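PDB 2OOD: Blr3880 protein from Bradyrhizobium japonicum, which probably catalyses the hydrolytic deamination of guanine to xanthine and ammonia, with one zinc ion bound per subunit. Local coordinates for residues K67-V72 with A408-G413; Q136-S141 with W230-I235; P267-G272 with K288-V293. All coordinates share one frame; numbering follows the deposited sequence.

Contact 1 (K67-V72 with A408-G413); sequences KDRIIV and ALDPNG
Arg69 and Asp410 meet through two contrasting torsions: CG of Arg69 stands anti to its carbonyl carbon (chi1 -59°), and its chain bends at chi2, whereas CG of Asp410 is anti to the backbone N (chi1 177°). The guanidinium and carboxylate come to lie one over the other, their planes 2° apart. Asp410 CG sits 3.6 Å from Arg69 NH1, toward the rim of the guanidinium. This is a long salt bridge, 3.8 Å from Arg69 NH1 to Asp410 OD1, and no N-H points at the oxygen. The N-H groups serve other partners. NH1 of Arg69 donates to Asp68 O at 2.9 Å, holding the guanidinium against that residue's backbone, and NE is salt-bridged to Asp454. An alanine in place of Arg69 would probably leave both Asp410 and Asp454 without this counter-charge and uncover the carboxylate face on which the guanidinium rests. Asp410 OD1 accepts from Asn412 N at 3.0 Å, an Asx turn that opens the type I turn from Asp410 to Gly413.

Beside this charged patch the backbones pair. Ile70 and Leu409 form an antiparallel hydrogen-bonded pair, with Ile70 N to Leu409 O and Leu409 N to Ile70 O both 2.9 Å; Ile71 and Ala408 follow as a non-hydrogen-bonded pair. Val72 CG2 touches Leu409 CD1 at 4.0 Å, the two side chains crossing at about a right angle. Such a ladder, joining the start of strand 70-81, which runs on into the barrel, to strand 406-409, is consistent with the small beta domain of amidohydrolases.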
ATOM      1  N   LYS A  67      21.880  15.284 -11.937  1.00 40.08           N
ATOM      2  CA  LYS A  67      21.933  14.258 -12.971  1.00 42.36           C
ATOM      3  C   LYS A  67      21.105  13.002 -12.684  1.00 42.26           C
ATOM      4  O   LYS A  67      20.776  12.714 -11.537  1.00 43.24           O
ATOM      5  CB  LYS A  67      23.389  13.865 -13.228  1.00 42.80           C
ATOM      6  CG  LYS A  67      24.236  14.988 -13.812  1.00 44.77           C
ATOM      7  CD  LYS A  67      25.673  14.527 -14.031  1.00 47.20           C
ATOM      8  CE  LYS A  67      26.522  15.626 -14.666  1.00 48.96           C
ATOM      9  NZ  LYS A  67      27.879  15.131 -15.075  1.00 51.13           N
ATOM     10  N   ASP A  68      20.767  12.273 -13.745  1.00 41.66           N
ATOM     11  CA  ASP A  68      20.003  11.029 -13.660  1.00 41.45           C
ATOM     12  C   ASP A  68      18.772  11.019 -12.766  1.00 40.91           C
ATOM     13  O   ASP A  68      18.525  10.041 -12.057  1.00 40.70           O
ATOM     14  CB  ASP A  68      20.918   9.888 -13.232  1.00 44.17           C
ATOM     15  CG  ASP A  68      22.096   9.714 -14.164  1.00 47.12           C
ATOM     16  OD1 ASP A  68      21.875   9.688 -15.396  1.00 48.50           O
ATOM     17  OD2 ASP A  68      23.240   9.604 -13.665  1.00 49.04           O
ATOM     18  N   ARG A  69      17.991  12.089 -12.805  1.00 37.80           N
ATOM     19  CA  ARG A  69      16.791  12.158 -11.994  1.00 36.20           C
ATOM     20  C   ARG A  69      15.677  12.773 -12.826  1.00 37.19           C
ATOM     21  O   ARG A  69      15.910  13.278 -13.927  1.00 36.97           O
ATOM     22  CB  ARG A  69      17.035  13.036 -10.764  1.00 35.31           C
ATOM     23  CG  ARG A  69      18.153  12.571  -9.856  1.00 35.10           C
ATOM     24  CD  ARG A  69      17.743  11.354  -9.053  1.00 34.49           C
ATOM     25  NE  ARG A  69      18.775  10.926  -8.109  1.00 34.21           N
ATOM     26  CZ  ARG A  69      19.685   9.986  -8.351  1.00 33.92           C
ATOM     27  NH1 ARG A  69      19.710   9.353  -9.519  1.00 31.53           N
ATOM     28  NH2 ARG A  69      20.565   9.669  -7.409  1.00 33.23           N
ATOM     29  N   ILE A  70      14.457  12.708 -12.306  1.00 35.27           N
ATOM     30  CA  ILE A  70      13.333  13.327 -12.978  1.00 34.17           C
ATOM     31  C   ILE A  70      12.882  14.389 -11.980  1.00 34.89           C
ATOM     32  O   ILE A  70      12.391  14.066 -10.897  1.00 35.85           O
ATOM     33  CB  ILE A  70      12.204  12.314 -13.265  1.00 32.46           C
ATOM     34  CG1 ILE A  70      12.713  11.223 -14.205  1.00 31.10           C
ATOM     35  CG2 ILE A  70      11.042  13.012 -13.944  1.00 31.43           C
ATOM     36  CD1 ILE A  70      11.656  10.258 -14.649  1.00 28.30           C
ATOM     37  N   ILE A  71      13.094  15.656 -12.329  1.00 34.61           N
ATOM     38  CA  ILE A  71      12.732  16.761 -11.446  1.00 34.31           C
ATOM     39  C   ILE A  71      11.284  17.183 -11.649  1.00 34.73           C
ATOM     40  O   ILE A  71      10.886  17.573 -12.745  1.00 35.25           O
ATOM     41  CB  ILE A  71      13.650  17.990 -11.679  1.00 33.41           C
ATOM     42  CG1 ILE A  71      15.115  17.549 -11.684  1.00 32.77           C
ATOM     43  CG2 ILE A  71      13.439  19.018 -10.582  1.00 31.93           C
ATOM     44  CD1 ILE A  71      16.072  18.641 -12.055  1.00 32.45           C
ATOM     45  N   VAL A  72      10.497  17.098 -10.581  1.00 33.45           N
ATOM     46  CA  VAL A  72       9.091  17.466 -10.639  1.00 32.81           C
ATOM     47  C   VAL A  72       8.784  18.484  -9.549  1.00 32.96           C
ATOM     48  O   VAL A  72       9.579  18.671  -8.632  1.00 34.10           O
ATOM     49  CB  VAL A  72       8.191  16.225 -10.442  1.00 32.27           C
ATOM     50  CG1 VAL A  72       8.464  15.201 -11.536  1.00 30.29           C
ATOM     51  CG2 VAL A  72       8.438  15.615  -9.073  1.00 31.63           C
ATOM     52  N   ALA A 408      13.743  15.873  -6.729  1.00 31.48           N
ATOM     53  CA  ALA A 408      14.504  15.126  -7.708  1.00 31.97           C
ATOM     54  C   ALA A 408      14.194  13.659  -7.445  1.00 32.83           C
ATOM     55  O   ALA A 408      14.588  13.106  -6.415  1.00 33.45           O
ATOM     56  CB  ALA A 408      15.986  15.397  -7.546  1.00 31.33           C
ATOM     57  N   LEU A 409      13.469  13.038  -8.373  1.00 32.67           N
ATOM     58  CA  LEU A 409      13.087  11.637  -8.249  1.00 32.43           C
ATOM     59  C   LEU A 409      14.097  10.707  -8.893  1.00 32.66           C
ATOM     60  O   LEU A 409      14.602  10.979  -9.982  1.00 33.91           O
ATOM     61  CB  LEU A 409      11.721  11.391  -8.900  1.00 31.39           C
ATOM     62  CG  LEU A 409      10.469  12.047  -8.315  1.00 31.68           C
ATOM     63  CD1 LEU A 409       9.299  11.715  -9.201  1.00 31.85           C
ATOM     64  CD2 LEU A 409      10.213  11.562  -6.899  1.00 31.34           C
ATOM     65  N   ASP A 410      14.396   9.611  -8.208  1.00 32.03           N
ATOM     66  CA  ASP A 410      15.308   8.614  -8.739  1.00 32.90           C
ATOM     67  C   ASP A 410      14.412   7.460  -9.157  1.00 33.78           C
ATOM     68  O   ASP A 410      14.005   6.648  -8.329  1.00 34.06           O
ATOM     69  CB  ASP A 410      16.294   8.151  -7.668  1.00 33.25           C
ATOM     70  CG  ASP A 410      17.224   7.061  -8.169  1.00 34.80           C
ATOM     71  OD1 ASP A 410      17.082   6.644  -9.340  1.00 34.76           O
ATOM     72  OD2 ASP A 410      18.092   6.617  -7.395  1.00 34.92           O
ATOM     73  N   PRO A 411      14.086   7.377 -10.454  1.00 34.10           N
ATOM     74  CA  PRO A 411      13.217   6.302 -10.944  1.00 33.79           C
ATOM     75  C   PRO A 411      13.638   4.882 -10.584  1.00 32.94           C
ATOM     76  O   PRO A 411      12.838   3.959 -10.684  1.00 33.54           O
ATOM     77  CB  PRO A 411      13.169   6.550 -12.455  1.00 32.77           C
ATOM     78  CG  PRO A 411      14.448   7.272 -12.735  1.00 33.64           C
ATOM     79  CD  PRO A 411      14.580   8.204 -11.567  1.00 33.16           C
ATOM     80  N   ASN A 412      14.881   4.705 -10.149  1.00 32.88           N
ATOM     81  CA  ASN A 412      15.363   3.375  -9.793  1.00 32.93           C
ATOM     82  C   ASN A 412      15.218   3.037  -8.318  1.00 32.59           C
ATOM     83  O   ASN A 412      15.508   1.915  -7.905  1.00 33.18           O
ATOM     84  CB  ASN A 412      16.825   3.202 -10.213  1.00 32.90           C
ATOM     85  CG  ASN A 412      16.977   2.954 -11.703  1.00 34.78           C
ATOM     86  OD1 ASN A 412      16.351   2.049 -12.254  1.00 35.17           O
ATOM     87  ND2 ASN A 412      17.815   3.751 -12.361  1.00 33.79           N
ATOM     88  N   GLY A 413      14.757   4.000  -7.530  1.00 31.14           N
ATOM     89  CA  GLY A 413      14.596   3.773  -6.105  1.00 31.38           C
ATOM     90  C   GLY A 413      13.404   2.911  -5.744  1.00 31.75           C
ATOM     91  O   GLY A 413      12.405   2.884  -6.463  1.00 31.61           O
TER

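Contact 2 (Q136-S141 with W230-I235); sequences QAFTSS and WVNTHI. With ZN (zinc ion), chain B; GUN (guanine), chain C.
Phe138 and His234 make the aromatic part of the contact, an offset stack with centroids 4.3 Å apart and planes at 20°. The two side chains reach toward each other tip to tip, from strands 132-138 and 230-234, which are not neighbours: the axes of these short segments come no closer than 8.4 Å and cross at 56°, so the side chains meet inside the barrel.

Amides form a second group. Asn232, with CG anti to the backbone N (chi1 179°), lays its ND2 over the Phe138 face opposite His234. Its amide plane also stacks nearly parallel on that of Gln136, whose CG lies 3.8 Å from Asn232 CG.

Water supplies the hydrogen bonds. One molecule donates to Ala137 O and accepts from Asn232 ND2, both at 2.9 Å, giving the buried asparagine N-H a partner.

Metal bonds complete the account. His234 NE2 binds zinc at 2.2 Å, together with His79, His81 and Asp326, while ND1 is hydrogen-bonded to the carbonyl of Arg206. Guanine lies over the far face of the imidazole, at a modelled spacing too short to be trusted, with its N2 2.0 Å from the zinc.

Stacking, the Arg206 bond and the metal thus fix the imidazole's rotation, and the amino group that deamination would remove is held at the zinc alongside a second water.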
ATOM      1  N   GLN A 136      -1.543  21.135   4.040  1.00 32.87           N
ATOM      2  CA  GLN A 136      -2.620  21.782   4.772  1.00 32.52           C
ATOM      3  C   GLN A 136      -2.757  20.903   6.005  1.00 33.16           C
ATOM      4  O   GLN A 136      -3.275  19.793   5.927  1.00 32.19           O
ATOM      5  CB  GLN A 136      -3.909  21.777   3.957  1.00 31.81           C
ATOM      6  CG  GLN A 136      -5.092  22.366   4.695  1.00 31.36           C
ATOM      7  CD  GLN A 136      -6.254  22.635   3.779  1.00 31.97           C
ATOM      8  OE1 GLN A 136      -6.635  21.781   2.989  1.00 32.61           O
ATOM      9  NE2 GLN A 136      -6.830  23.826   3.878  1.00 31.35           N
ATOM     10  N   ALA A 137      -2.291  21.405   7.144  1.00 33.96           N
ATOM     11  CA  ALA A 137      -2.295  20.622   8.369  1.00 34.13           C
ATOM     12  C   ALA A 137      -3.305  20.907   9.465  1.00 35.88           C
ATOM     13  O   ALA A 137      -3.638  22.054   9.762  1.00 36.80           O
ATOM     14  CB  ALA A 137      -0.906  20.654   8.973  1.00 33.44           C
ATOM     15  N   PHE A 138      -3.776  19.826  10.070  1.00 35.92           N
ATOM     16  CA  PHE A 138      -4.683  19.904  11.197  1.00 36.90           C
ATOM     17  C   PHE A 138      -3.751  19.886  12.404  1.00 37.53           C
ATOM     18  O   PHE A 138      -2.686  19.272  12.365  1.00 37.49           O
ATOM     19  CB  PHE A 138      -5.596  18.683  11.235  1.00 36.97           C
ATOM     20  CG  PHE A 138      -6.745  18.760  10.278  1.00 38.15           C
ATOM     21  CD1 PHE A 138      -7.926  19.396  10.643  1.00 37.47           C
ATOM     22  CD2 PHE A 138      -6.637  18.237   8.994  1.00 38.24           C
ATOM     23  CE1 PHE A 138      -8.987  19.509   9.740  1.00 37.68           C
ATOM     24  CE2 PHE A 138      -7.690  18.346   8.084  1.00 37.92           C
ATOM     25  CZ  PHE A 138      -8.863  18.983   8.459  1.00 38.43           C
ATOM     26  N   THR A 139      -4.141  20.563  13.471  1.00 37.45           N
ATOM     27  CA  THR A 139      -3.326  20.607  14.671  1.00 35.84           C
ATOM     28  C   THR A 139      -4.219  20.154  15.820  1.00 36.22           C
ATOM     29  O   THR A 139      -5.229  19.487  15.590  1.00 37.46           O
ATOM     30  CB  THR A 139      -2.813  22.040  14.900  1.00 35.20           C
ATOM     31  OG1 THR A 139      -3.921  22.940  15.000  1.00 35.10           O
ATOM     32  CG2 THR A 139      -1.945  22.482  13.727  1.00 34.21           C
ATOM     33  N   SER A 140      -3.857  20.478  17.052  1.00 36.21           N
ATOM     34  CA  SER A 140      -4.709  20.096  18.166  1.00 37.33           C
ATOM     35  C   SER A 140      -5.553  21.315  18.532  1.00 38.37           C
ATOM     36  O   SER A 140      -5.529  22.331  17.832  1.00 38.94           O
ATOM     37  CB  SER A 140      -3.880  19.641  19.368  1.00 36.18           C
ATOM     38  OG  SER A 140      -3.049  20.684  19.840  1.00 36.86           O
ATOM     39  N   SER A 141      -6.303  21.210  19.622  1.00 38.92           N
ATOM     40  CA  SER A 141      -7.154  22.304  20.066  1.00 40.04           C
ATOM     41  C   SER A 141      -6.386  23.382  20.823  1.00 41.21           C
ATOM     42  O   SER A 141      -6.941  24.433  21.135  1.00 42.48           O
ATOM     43  CB  SER A 141      -8.267  21.751  20.943  1.00 39.61           C
ATOM     44  OG  SER A 141      -7.728  20.850  21.890  1.00 39.18           O
ATOM     45  N   TRP A 230      -8.478  30.480   4.722  1.00 37.40           N
ATOM     46  CA  TRP A 230      -8.975  29.202   4.230  1.00 35.77           C
ATOM     47  C   TRP A 230      -9.874  28.568   5.294  1.00 36.23           C
ATOM     48  O   TRP A 230      -9.902  29.011   6.448  1.00 35.28           O
ATOM     49  CB  TRP A 230      -7.807  28.248   3.971  1.00 35.56           C
ATOM     50  CG  TRP A 230      -7.146  28.363   2.622  1.00 34.97           C
ATOM     51  CD1 TRP A 230      -7.142  27.420   1.647  1.00 34.63           C
ATOM     52  CD2 TRP A 230      -6.355  29.457   2.124  1.00 34.81           C
ATOM     53  NE1 TRP A 230      -6.398  27.848   0.575  1.00 34.80           N
ATOM     54  CE2 TRP A 230      -5.906  29.095   0.842  1.00 34.14           C
ATOM     55  CE3 TRP A 230      -5.984  30.705   2.639  1.00 34.37           C
ATOM     56  CZ2 TRP A 230      -5.101  29.938   0.066  1.00 33.04           C
ATOM     57  CZ3 TRP A 230      -5.181  31.541   1.858  1.00 33.22           C
ATOM     58  CH2 TRP A 230      -4.755  31.152   0.592  1.00 32.21           C
ATOM     59  N   VAL A 231     -10.607  27.530   4.894  1.00 36.00           N
ATOM     60  CA  VAL A 231     -11.472  26.774   5.805  1.00 35.62           C
ATOM     61  C   VAL A 231     -11.099  25.312   5.558  1.00 34.46           C
ATOM     62  O   VAL A 231     -11.133  24.840   4.424  1.00 34.87           O
ATOM     63  CB  VAL A 231     -12.981  26.981   5.511  1.00 35.49           C
ATOM     64  CG1 VAL A 231     -13.812  26.295   6.583  1.00 35.05           C
ATOM     65  CG2 VAL A 231     -13.309  28.460   5.468  1.00 35.74           C
ATOM     66  N   ASN A 232     -10.732  24.605   6.618  1.00 33.99           N
ATOM     67  CA  ASN A 232     -10.297  23.220   6.504  1.00 33.97           C
ATOM     68  C   ASN A 232     -11.067  22.330   7.471  1.00 34.05           C
ATOM     69  O   ASN A 232     -11.139  22.624   8.660  1.00 33.98           O
ATOM     70  CB  ASN A 232      -8.787  23.167   6.788  1.00 34.54           C
ATOM     71  CG  ASN A 232      -8.215  21.765   6.722  1.00 36.12           C
ATOM     72  OD1 ASN A 232      -8.545  20.984   5.828  1.00 36.47           O
ATOM     73  ND2 ASN A 232      -7.330  21.449   7.658  1.00 35.08           N
ATOM     74  N   THR A 233     -11.641  21.242   6.963  1.00 34.04           N
ATOM     75  CA  THR A 233     -12.420  20.334   7.809  1.00 33.65           C
ATOM     76  C   THR A 233     -12.566  18.920   7.227  1.00 34.07           C
ATOM     77  O   THR A 233     -11.893  18.561   6.267  1.00 35.17           O
ATOM     78  CB  THR A 233     -13.841  20.921   8.069  1.00 30.82           C
ATOM     79  OG1 THR A 233     -14.483  20.185   9.114  1.00 30.19           O
ATOM     80  CG2 THR A 233     -14.688  20.856   6.812  1.00 27.61           C
ATOM     81  N   HIS A 234     -13.439  18.118   7.832  1.00 36.40           N
ATOM     82  CA  HIS A 234     -13.708  16.755   7.370  1.00 36.43           C
ATOM     83  C   HIS A 234     -15.172  16.632   6.996  1.00 36.59           C
ATOM     84  O   HIS A 234     -16.027  17.293   7.583  1.00 36.14           O
ATOM     85  CB  HIS A 234     -13.384  15.740   8.455  1.00 36.34           C
ATOM     86  CG  HIS A 234     -11.958  15.772   8.889  1.00 37.38           C
ATOM     87  ND1 HIS A 234     -11.533  16.491   9.983  1.00 38.76           N
ATOM     88  CD2 HIS A 234     -10.855  15.190   8.368  1.00 37.76           C
ATOM     89  CE1 HIS A 234     -10.227  16.345  10.121  1.00 37.52           C
ATOM     90  NE2 HIS A 234      -9.791  15.559   9.154  1.00 37.66           N
ATOM     91  N   ILE A 235     -15.468  15.775   6.028  1.00 37.02           N
ATOM     92  CA  ILE A 235     -16.845  15.618   5.586  1.00 36.61           C
ATOM     93  C   ILE A 235     -17.139  14.220   5.040  1.00 36.94           C
ATOM     94  O   ILE A 235     -16.394  13.701   4.217  1.00 37.41           O
ATOM     95  CB  ILE A 235     -17.164  16.692   4.495  1.00 35.37           C
ATOM     96  CG1 ILE A 235     -18.639  16.672   4.116  1.00 35.40           C
ATOM     97  CG2 ILE A 235     -16.327  16.445   3.257  1.00 34.18           C
ATOM     98  CD1 ILE A 235     -19.009  17.763   3.133  1.00 34.84           C
TER
HETATM   99 ZN    ZN B 500      -8.140  14.078   8.813  1.00 33.03          ZN
HETATM  100  N9  GUN C 600     -12.105  14.195  11.845  1.00 63.26           N
HETATM  101  C8  GUN C 600     -12.865  13.578  12.782  1.00 63.96           C
HETATM  102  N7  GUN C 600     -12.650  12.294  12.777  1.00 64.25           N
HETATM  103  C5  GUN C 600     -11.727  11.994  11.838  1.00 63.49           C
HETATM  104  C6  GUN C 600     -11.106  10.785  11.383  1.00 62.71           C
HETATM  105  O6  GUN C 600     -11.376   9.688  11.886  1.00 62.78           O
HETATM  106  N1  GUN C 600     -10.167  10.882  10.358  1.00 60.92           N
HETATM  107  C2  GUN C 600      -9.850  12.108   9.792  1.00 59.16           C
HETATM  108  N2  GUN C 600      -8.903  12.179   8.781  1.00 54.36           N
HETATM  109  N3  GUN C 600     -10.420  13.226  10.205  1.00 60.63           N
HETATM  110  C4  GUN C 600     -11.357  13.217  11.208  1.00 63.12           C
HETATM  111  O   HOH W   1      -6.000  23.620   9.038  1.00 30.37           O
HETATM  112  O   HOH W   2      -6.866  12.013   9.609  1.00 45.49           O

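Contact 3 (P267-G272 with K288-V293); sequences PKFSGG and KGAAVV
Ala291 O is gripped twice from the neighbouring strand: Gly271 N donates to it at 2.9 Å, and the CA-H of Ser270 approaches the same oxygen, Ser270 CA standing 3.3 Å from Ala291 O. The two strands belong to a beta-alpha-beta unit, strand 269-272, helix 279-288 and strand 291-294, the repeating element of the TIM barrel. They run parallel with a twist of 34° between their axes, and a staggered ladder joins them. Ala291 N donates to Phe269 O at 2.9 Å, and farther along Val293 N donates to Gly271 O at 3.1 Å. That last oxygen is shared as well, since the CA-H of Val292 also faces Gly271 O.

The entrance to the second strand is set by Gly289, which ends the helix with a positive phi (87°), where a side chain would collide with the preceding carbonyl oxygen. Alongside, the ring of Pro267 packs on the Lys288 carbonyl, and the Lys288 ammonium reaches away to Glu260 in a salt bridge.

Side chains differ on the two faces of the pair. On the face carrying Val292, Phe269 has CG anti to its backbone N (chi1 170°), and its ring atom CD2 rests 3.7 Å from Ala290 CB; both residues also touch Met285 of the connecting helix. A side chain at Gly271 would be crowded by that same ring. The other face, bearing Ser270, Ala291 and Val293, looks into the barrel toward the metal site. Val293 lies beside the zinc ligand His79, and Gly272 CA is about 6 Å from the zinc ion. On this same face Val293 CG2 meets Ser270 CB at 4.0 Å.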
ATOM      1  N   PRO A 267     -14.951  28.971  -2.106  1.00 39.91           N
ATOM      2  CA  PRO A 267     -13.512  28.926  -2.397  1.00 39.00           C
ATOM      3  C   PRO A 267     -12.658  28.794  -1.142  1.00 38.07           C
ATOM      4  O   PRO A 267     -12.982  29.364  -0.102  1.00 38.26           O
ATOM      5  CB  PRO A 267     -13.266  30.243  -3.119  1.00 38.15           C
ATOM      6  CG  PRO A 267     -14.540  30.439  -3.867  1.00 38.83           C
ATOM      7  CD  PRO A 267     -15.586  30.096  -2.815  1.00 39.18           C
ATOM      8  N   LYS A 268     -11.573  28.032  -1.249  1.00 36.91           N
ATOM      9  CA  LYS A 268     -10.651  27.829  -0.140  1.00 36.71           C
ATOM     10  C   LYS A 268     -11.186  26.921   0.963  1.00 37.36           C
ATOM     11  O   LYS A 268     -10.637  26.883   2.066  1.00 37.04           O
ATOM     12  CB  LYS A 268     -10.225  29.177   0.451  1.00 36.24           C
ATOM     13  CG  LYS A 268      -9.358  30.012  -0.486  1.00 35.72           C
ATOM     14  CD  LYS A 268      -8.926  31.318   0.165  1.00 35.68           C
ATOM     15  CE  LYS A 268      -8.078  32.150  -0.782  1.00 35.93           C
ATOM     16  NZ  LYS A 268      -7.554  33.380  -0.127  1.00 35.34           N
ATOM     17  N   PHE A 269     -12.262  26.201   0.666  1.00 37.41           N
ATOM     18  CA  PHE A 269     -12.833  25.257   1.621  1.00 36.58           C
ATOM     19  C   PHE A 269     -12.350  23.869   1.221  1.00 37.62           C
ATOM     20  O   PHE A 269     -12.385  23.514   0.041  1.00 38.43           O
ATOM     21  CB  PHE A 269     -14.359  25.263   1.563  1.00 34.83           C
ATOM     22  CG  PHE A 269     -15.005  24.138   2.344  1.00 34.38           C
ATOM     23  CD1 PHE A 269     -15.424  24.331   3.657  1.00 33.23           C
ATOM     24  CD2 PHE A 269     -15.220  22.891   1.756  1.00 33.17           C
ATOM     25  CE1 PHE A 269     -16.053  23.301   4.369  1.00 31.21           C
ATOM     26  CE2 PHE A 269     -15.848  21.861   2.467  1.00 31.82           C
ATOM     27  CZ  PHE A 269     -16.262  22.072   3.771  1.00 31.16           C
ATOM     28  N   SER A 270     -11.903  23.080   2.188  1.00 36.77           N
ATOM     29  CA  SER A 270     -11.451  21.733   1.887  1.00 36.26           C
ATOM     30  C   SER A 270     -12.159  20.752   2.804  1.00 36.77           C
ATOM     31  O   SER A 270     -12.079  20.876   4.026  1.00 37.25           O
ATOM     32  CB  SER A 270      -9.935  21.617   2.068  1.00 35.96           C
ATOM     33  OG  SER A 270      -9.240  22.337   1.067  1.00 34.40           O
ATOM     34  N   GLY A 271     -12.873  19.799   2.212  1.00 35.60           N
ATOM     35  CA  GLY A 271     -13.570  18.796   2.996  1.00 34.79           C
ATOM     36  C   GLY A 271     -12.868  17.467   2.814  1.00 34.11           C
ATOM     37  O   GLY A 271     -12.918  16.891   1.737  1.00 34.57           O
ATOM     38  N   GLY A 272     -12.216  16.971   3.858  1.00 33.54           N
ATOM     39  CA  GLY A 272     -11.500  15.717   3.734  1.00 34.53           C
ATOM     40  C   GLY A 272     -12.342  14.465   3.609  1.00 35.05           C
ATOM     41  O   GLY A 272     -13.383  14.354   4.251  1.00 35.25           O
ATOM     42  N   LYS A 288     -20.213  25.918  -5.921  1.00 40.03           N
ATOM     43  CA  LYS A 288     -19.685  26.938  -5.017  1.00 40.03           C
ATOM     44  C   LYS A 288     -18.158  27.079  -5.066  1.00 40.38           C
ATOM     45  O   LYS A 288     -17.599  28.034  -4.521  1.00 40.68           O
ATOM     46  CB  LYS A 288     -20.114  26.653  -3.573  1.00 40.14           C
ATOM     47  CG  LYS A 288     -21.621  26.633  -3.351  1.00 40.34           C
ATOM     48  CD  LYS A 288     -21.943  26.704  -1.865  1.00 42.21           C
ATOM     49  CE  LYS A 288     -23.444  26.694  -1.595  1.00 42.37           C
ATOM     50  NZ  LYS A 288     -24.074  25.469  -2.166  1.00 43.86           N
ATOM     51  N   GLY A 289     -17.488  26.123  -5.705  1.00 39.67           N
ATOM     52  CA  GLY A 289     -16.040  26.173  -5.808  1.00 37.74           C
ATOM     53  C   GLY A 289     -15.289  25.551  -4.644  1.00 37.57           C
ATOM     54  O   GLY A 289     -14.085  25.766  -4.498  1.00 38.09           O
ATOM     55  N   ALA A 290     -15.988  24.790  -3.808  1.00 35.90           N
ATOM     56  CA  ALA A 290     -15.356  24.138  -2.669  1.00 34.74           C
ATOM     57  C   ALA A 290     -14.573  22.921  -3.165  1.00 34.92           C
ATOM     58  O   ALA A 290     -14.826  22.420  -4.261  1.00 35.46           O
ATOM     59  CB  ALA A 290     -16.411  23.718  -1.662  1.00 34.46           C
ATOM     60  N   ALA A 291     -13.625  22.441  -2.367  1.00 32.88           N
ATOM     61  CA  ALA A 291     -12.817  21.302  -2.782  1.00 32.55           C
ATOM     62  C   ALA A 291     -12.864  20.132  -1.819  1.00 31.73           C
ATOM     63  O   ALA A 291     -13.105  20.304  -0.631  1.00 32.74           O
ATOM     64  CB  ALA A 291     -11.375  21.746  -2.978  1.00 31.69           C
ATOM     65  N   VAL A 292     -12.636  18.935  -2.343  1.00 30.89           N
ATOM     66  CA  VAL A 292     -12.632  17.735  -1.520  1.00 31.95           C
ATOM     67  C   VAL A 292     -11.209  17.179  -1.541  1.00 32.27           C
ATOM     68  O   VAL A 292     -10.479  17.373  -2.514  1.00 32.22           O
ATOM     69  CB  VAL A 292     -13.634  16.669  -2.054  1.00 31.25           C
ATOM     70  CG1 VAL A 292     -13.228  16.208  -3.431  1.00 31.95           C
ATOM     71  CG2 VAL A 292     -13.692  15.487  -1.116  1.00 30.76           C
ATOM     72  N   VAL A 293     -10.808  16.513  -0.463  1.00 31.11           N
ATOM     73  CA  VAL A 293      -9.471  15.950  -0.384  1.00 31.02           C
ATOM     74  C   VAL A 293      -9.549  14.436  -0.297  1.00 30.95           C
ATOM     75  O   VAL A 293     -10.023  13.885   0.694  1.00 31.65           O
ATOM     76  CB  VAL A 293      -8.699  16.487   0.841  1.00 31.25           C
ATOM     77  CG1 VAL A 293      -7.271  15.993   0.801  1.00 30.43           C
ATOM     78  CG2 VAL A 293      -8.741  18.010   0.867  1.00 31.18           C
TER

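From the N terminus the chain first builds part of the small beta domain, then passes through 67-72 into the barrel. Contact 1 stays unclosed until 408-413 returns, so its long loop encloses both other contacts. Within it, contact 2 closes first, bringing strand 230-234 back across the barrel interior to strand 132-138; contact 3 then follows in series with a short loop around one helix. No loops cross. Contacts 2 and 3 touch, because strands 230-234 and 269-272 are neighbours: Thr233 O and Gly272 N are 2.9 Å apart. Contact 1, about 17 Å from contact 2 by nearest atoms, ties the start of barrel strand 70-81 to strand 406-409.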